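Ethylbenzene dehydrogenase alpha-subunit (Aromatoleum aromaticum, PDB 2IVF) is the alpha subunit of a molybdenum enzyme of the molybdopterin oxidoreductase family, holding a molybdenum atom, two pterin-guanine dinucleotide cofactors and an iron-sulfur cluster. Local coordinates at residues Gln128-Glu141 / Arg851-Leu864. Numbering follows the deposited sequence.
With MGD (2-amino-5,6-dimercapto-7-methyl-3,7,8a,9-tetrahydro-8-oxa-1,3,9,10-tetraaza-anthracen-4-one guanosine dinucleotide), chain M.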
# COMPACT_ATOMS: atom_id res chain seq x y z
N GLN A 128 1.51 5.10 3.07
CA GLN A 128 1.17 4.74 4.45
C GLN A 128 2.17 3.70 5.02
O GLN A 128 2.42 3.66 6.23
CB GLN A 128 -0.30 4.27 4.57
CG GLN A 128 -0.58 2.83 4.05
CD GLN A 128 -0.62 2.72 2.54
OE1 GLN A 128 0.11 3.43 1.83
NE2 GLN A 128 -1.41 1.78 2.03
N LYS A 129 2.77 2.89 4.15
CA LYS A 129 3.71 1.90 4.61
C LYS A 129 4.97 2.64 5.04
O LYS A 129 5.47 2.41 6.13
CB LYS A 129 4.04 0.92 3.52
CG LYS A 129 2.97 -0.12 3.27
CD LYS A 129 1.84 0.40 2.35
CE LYS A 129 2.32 0.67 0.92
NZ LYS A 129 1.23 1.26 0.09
N GLY A 130 5.46 3.53 4.18
CA GLY A 130 6.65 4.35 4.46
C GLY A 130 6.50 5.22 5.69
O GLY A 130 7.43 5.37 6.51
N SER A 131 5.31 5.81 5.81
CA SER A 131 5.01 6.75 6.89
C SER A 131 4.76 6.07 8.25
O SER A 131 4.55 6.76 9.26
CB SER A 131 3.80 7.60 6.50
OG SER A 131 4.11 8.44 5.39
N ALA A 132 4.78 4.74 8.26
CA ALA A 132 4.66 3.92 9.49
C ALA A 132 5.79 2.91 9.63
O ALA A 132 5.73 2.00 10.46
CB ALA A 132 3.34 3.17 9.48
N PHE A 133 6.86 3.10 8.88
CA PHE A 133 7.95 2.15 8.87
C PHE A 133 8.69 2.00 10.22
O PHE A 133 9.23 0.96 10.52
CB PHE A 133 8.96 2.47 7.74
CG PHE A 133 9.84 1.31 7.50
CD1 PHE A 133 9.32 0.22 6.84
CD2 PHE A 133 11.12 1.25 8.03
CE1 PHE A 133 10.09 -0.94 6.67
CE2 PHE A 133 11.88 0.09 7.87
CZ PHE A 133 11.35 -0.99 7.20
N ASN A 134 8.65 3.02 11.08
CA ASN A 134 9.19 2.85 12.40
C ASN A 134 8.63 1.62 13.11
O ASN A 134 9.29 1.01 13.93
CB ASN A 134 8.87 4.11 13.23
CG ASN A 134 7.38 4.19 13.65
OD1 ASN A 134 6.57 4.88 13.01
ND2 ASN A 134 7.06 3.56 14.77
N ASN A 135 7.40 1.22 12.76
CA ASN A 135 6.77 0.05 13.38
C ASN A 135 7.38 -1.22 12.91
O ASN A 135 7.46 -2.18 13.67
CB ASN A 135 5.28 0.08 13.09
CG ASN A 135 4.64 1.28 13.70
OD1 ASN A 135 4.52 1.36 14.92
ND2 ASN A 135 4.36 2.29 12.89
N ASN A 136 7.86 -1.23 11.67
CA ASN A 136 8.60 -2.39 11.17
C ASN A 136 9.89 -2.62 11.95
O ASN A 136 10.25 -3.76 12.28
CB ASN A 136 8.94 -2.25 9.70
CG ASN A 136 7.75 -2.44 8.79
OD1 ASN A 136 6.84 -1.64 8.81
ND2 ASN A 136 7.77 -3.50 7.97
N LEU A 137 10.58 -1.54 12.23
CA LEU A 137 11.87 -1.63 12.91
C LEU A 137 11.76 -2.19 14.33
O LEU A 137 12.73 -2.68 14.87
CB LEU A 137 12.53 -0.26 12.93
CG LEU A 137 12.88 0.34 11.59
CD1 LEU A 137 13.60 1.72 11.83
CD2 LEU A 137 13.71 -0.60 10.73
N TYR A 138 10.60 -2.11 14.97
CA TYR A 138 10.46 -2.65 16.31
C TYR A 138 9.43 -3.76 16.36
O TYR A 138 9.02 -4.17 17.43
CB TYR A 138 10.20 -1.51 17.31
CG TYR A 138 11.29 -0.47 17.04
CD1 TYR A 138 12.59 -0.68 17.50
CD2 TYR A 138 11.03 0.66 16.22
CE1 TYR A 138 13.60 0.23 17.21
CE2 TYR A 138 12.00 1.57 15.90
CZ TYR A 138 13.31 1.35 16.40
OH TYR A 138 14.32 2.19 16.10
N GLY A 139 9.12 -4.34 15.20
CA GLY A 139 8.08 -5.35 15.13
C GLY A 139 8.56 -6.76 15.34
O GLY A 139 9.73 -7.09 15.10
N ASP A 140 7.64 -7.62 15.78
CA ASP A 140 7.98 -8.99 16.09
C ASP A 140 8.22 -9.84 14.86
O ASP A 140 8.48 -11.03 14.98
CB ASP A 140 6.87 -9.62 16.91
CG ASP A 140 6.85 -9.11 18.34
OD1 ASP A 140 7.91 -8.74 18.85
OD2 ASP A 140 5.77 -9.09 18.93
N GLU A 141 8.09 -9.24 13.68
CA GLU A 141 8.45 -9.97 12.46
C GLU A 141 9.94 -10.03 12.25
O GLU A 141 10.40 -10.73 11.38
CB GLU A 141 7.81 -9.33 11.25
CG GLU A 141 8.27 -7.87 10.98
CD GLU A 141 7.27 -6.85 11.47
OE1 GLU A 141 6.94 -6.87 12.70
OE2 GLU A 141 6.84 -6.00 10.63
N ARG A 851 -2.17 -2.87 -1.76
CA ARG A 851 -2.22 -1.55 -1.16
C ARG A 851 -1.47 -1.57 0.17
O ARG A 851 -0.74 -0.61 0.49
CB ARG A 851 -3.64 -1.16 -0.84
CG ARG A 851 -3.69 0.07 0.02
CD ARG A 851 -5.11 0.51 0.27
NE ARG A 851 -5.66 1.23 -0.83
CZ ARG A 851 -6.94 1.26 -1.15
NH1 ARG A 851 -7.83 0.46 -0.57
NH2 ARG A 851 -7.29 2.00 -2.17
N VAL A 852 -1.60 -2.67 0.90
CA VAL A 852 -1.36 -2.65 2.35
C VAL A 852 0.11 -2.92 2.74
O VAL A 852 0.47 -2.93 3.92
CB VAL A 852 -2.31 -3.63 3.07
CG1 VAL A 852 -3.77 -3.23 2.79
CG2 VAL A 852 -2.07 -5.09 2.58
N SER A 853 0.94 -3.14 1.74
CA SER A 853 2.33 -3.53 1.94
C SER A 853 3.07 -3.26 0.67
O SER A 853 2.45 -3.24 -0.40
CB SER A 853 2.46 -5.01 2.31
OG SER A 853 3.83 -5.41 2.47
N ILE A 854 4.39 -3.06 0.78
CA ILE A 854 5.28 -3.12 -0.38
C ILE A 854 5.78 -4.58 -0.41
O ILE A 854 6.57 -5.04 0.44
CB ILE A 854 6.43 -2.09 -0.34
CG1 ILE A 854 5.88 -0.67 -0.18
CG2 ILE A 854 7.26 -2.17 -1.58
CD1 ILE A 854 4.94 -0.18 -1.35
N HIS A 855 5.27 -5.35 -1.37
CA HIS A 855 5.48 -6.80 -1.37
C HIS A 855 5.13 -7.37 0.00
O HIS A 855 4.08 -7.01 0.52
CB HIS A 855 6.90 -7.09 -1.85
CG HIS A 855 7.15 -6.44 -3.14
ND1 HIS A 855 6.61 -6.90 -4.31
CD2 HIS A 855 7.73 -5.25 -3.43
CE1 HIS A 855 6.92 -6.06 -5.29
NE2 HIS A 855 7.59 -5.06 -4.78
N SER A 856 5.99 -8.20 0.63
CA SER A 856 5.66 -8.77 1.94
C SER A 856 6.29 -8.01 3.10
O SER A 856 6.19 -8.43 4.26
CB SER A 856 6.08 -10.25 2.03
OG SER A 856 5.56 -11.01 0.95
N THR A 857 6.96 -6.91 2.78
CA THR A 857 7.73 -6.14 3.75
C THR A 857 6.90 -5.77 4.97
O THR A 857 7.42 -5.80 6.11
CB THR A 857 8.32 -4.90 3.07
OG1 THR A 857 9.28 -5.38 2.13
CG2 THR A 857 9.02 -3.94 4.05
N HIS A 858 5.62 -5.47 4.74
CA HIS A 858 4.71 -5.00 5.79
C HIS A 858 3.54 -5.96 6.04
O HIS A 858 2.62 -5.65 6.87
CB HIS A 858 4.14 -3.64 5.41
CG HIS A 858 5.16 -2.69 4.88
ND1 HIS A 858 5.51 -2.64 3.56
CD2 HIS A 858 5.91 -1.75 5.51
CE1 HIS A 858 6.46 -1.73 3.39
NE2 HIS A 858 6.68 -1.14 4.55
N LEU A 859 3.56 -7.10 5.37
CA LEU A 859 2.48 -8.06 5.50
C LEU A 859 2.50 -8.80 6.82
O LEU A 859 1.52 -9.44 7.23
CB LEU A 859 2.44 -9.04 4.31
CG LEU A 859 1.93 -8.49 3.00
CD1 LEU A 859 1.89 -9.63 1.91
CD2 LEU A 859 0.57 -7.73 3.17
N THR A 860 3.64 -8.73 7.48
CA THR A 860 3.77 -9.30 8.81
C THR A 860 3.95 -8.19 9.85
O THR A 860 4.44 -8.44 10.97
CB THR A 860 4.89 -10.39 8.87
OG1 THR A 860 6.11 -9.88 8.29
CG2 THR A 860 4.42 -11.67 8.18
N ASN A 861 3.51 -6.97 9.52
CA ASN A 861 3.59 -5.87 10.45
C ASN A 861 2.29 -5.67 11.15
O ASN A 861 1.27 -5.42 10.52
CB ASN A 861 3.96 -4.56 9.76
CG ASN A 861 4.28 -3.52 10.73
OD1 ASN A 861 3.52 -2.55 10.91
ND2 ASN A 861 5.38 -3.71 11.45
N SER A 862 2.31 -5.77 12.47
CA SER A 862 1.07 -5.60 13.22
C SER A 862 0.38 -4.26 12.93
O SER A 862 -0.81 -4.23 12.65
CB SER A 862 1.32 -5.71 14.71
OG SER A 862 1.63 -7.05 15.02
N HIS A 863 1.14 -3.18 13.07
CA HIS A 863 0.59 -1.82 12.92
C HIS A 863 -0.11 -1.61 11.58
O HIS A 863 -1.26 -1.10 11.53
CB HIS A 863 1.73 -0.82 13.11
CG HIS A 863 1.30 0.60 13.10
ND1 HIS A 863 0.99 1.29 14.25
CD2 HIS A 863 1.15 1.49 12.09
CE1 HIS A 863 0.67 2.54 13.95
NE2 HIS A 863 0.76 2.68 12.64
N LEU A 864 0.58 -2.00 10.50
CA LEU A 864 0.08 -1.75 9.16
C LEU A 864 -1.02 -2.71 8.83
O LEU A 864 -1.91 -2.40 8.02
CB LEU A 864 1.24 -1.81 8.13
CG LEU A 864 2.13 -0.55 8.16
CD1 LEU A 864 3.48 -0.68 7.41
CD2 LEU A 864 1.27 0.64 7.58
PB MGD M . -0.96 -4.51 -10.74
O1B MGD M . -1.01 -4.20 -9.28
O2B MGD M . -0.74 -5.94 -11.08
O3B MGD M . 0.08 -3.68 -11.58
O3A MGD M . 1.60 -2.40 -9.99
PA MGD M . 0.75 -2.22 -11.33
O1A MGD M . -0.22 -1.17 -11.05
O2A MGD M . 1.64 -2.05 -12.46
O5' MGD M . -2.33 -4.04 -11.43
C5' MGD M . -3.58 -4.49 -10.88
C4' MGD M . -4.72 -4.20 -11.86
O4' MGD M . -4.59 -5.03 -13.01
C3' MGD M . -5.93 -4.75 -11.16
O3' MGD M . -6.52 -3.67 -10.44
C2' MGD M . -6.82 -5.22 -12.32
O2' MGD M . -8.00 -4.40 -12.40
C1' MGD M . -5.92 -5.04 -13.55
N9 MGD M . -6.08 -6.21 -14.45
C8 MGD M . -5.93 -7.51 -14.16
N7 MGD M . -6.12 -8.26 -15.25
C5 MGD M . -6.38 -7.40 -16.26
C6 MGD M . -6.68 -7.51 -17.61
O6 MGD M . -6.80 -8.57 -18.23
N1 MGD M . -6.88 -6.32 -18.32
C2 MGD M . -6.82 -5.03 -17.77
N2 MGD M . -7.04 -3.93 -18.55
N3 MGD M . -6.50 -4.95 -16.47
C4 MGD M . -6.31 -6.09 -15.73
C10 MGD M . 2.61 -3.34 -9.89
C11 MGD M . 3.83 -2.67 -9.30
O11 MGD M . 3.47 -2.15 -8.09
C12 MGD M . 5.07 -3.57 -9.20
S12 MGD M . 5.42 -4.81 -10.39
C13 MGD M . 5.93 -3.41 -8.14
S13 MGD M . 7.34 -4.40 -8.04
C14 MGD M . 5.66 -2.40 -7.08
N15 MGD M . 5.06 -3.15 -5.93
C16 MGD M . 4.17 -2.53 -5.04
C17 MGD M . 3.72 -3.13 -3.89
O17 MGD M . 4.07 -4.30 -3.59
N18 MGD M . 2.81 -2.42 -3.08
C19 MGD M . 2.40 -1.16 -3.37
N19 MGD M . 1.53 -0.57 -2.53
N20 MGD M . 2.83 -0.61 -4.52
C21 MGD M . 3.71 -1.25 -5.32
N22 MGD M . 4.15 -0.65 -6.49
C23 MGD M . 4.60 -1.40 -7.63
O HOH W 1 6.44 -7.24 8.25
O HOH W 2 4.77 -6.03 13.81
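K129 lays its CB over the centre of the H858 ring, 3.6 Å from the centroid and nearly on the ring normal, a CH-pi contact. Bends at chi2 and chi3 then carry the chain past S853, and NZ donates to R851 O at 2.7 Å and to Q128 OE1 at 3.0 Å. A long flexible lysine suits this place: its methylenes pack while NZ comes within 3.2 Å of MGD N19, and G130 and I854 touch the iron-sulfur cluster, so K129 sits beside both cofactors. H858 offers those methylenes a flat face and, at its edge, ND1 as acceptor for I854 N (3.0 Å, almost straight); F133 meets it rim to rim, nearly perpendicular, and T857 CG2 lies over its other face. The same loop holds the pterin, S853 O accepting from MGD N18 and H855 N donating to O17.

Farther along, N135, its amide bound by N40 and K44 of the beta-subunit, stacks flat on H863, planes 7° apart, while ND2 still donates to A132 O. N861 carries acceptor and donor on one short side chain: with CG anti to its backbone N (chi1 -169°), OD1 caps helix 862-865 through L864 N while ND2 donates in its amide plane to the syn lone pair of E141 OE2 (2.8 Å, 169°).

Helix 134-137 thus packs against the start of helix 862-865, in the dinucleotide-binding region, and strand 102-108 lies against F133 and L137.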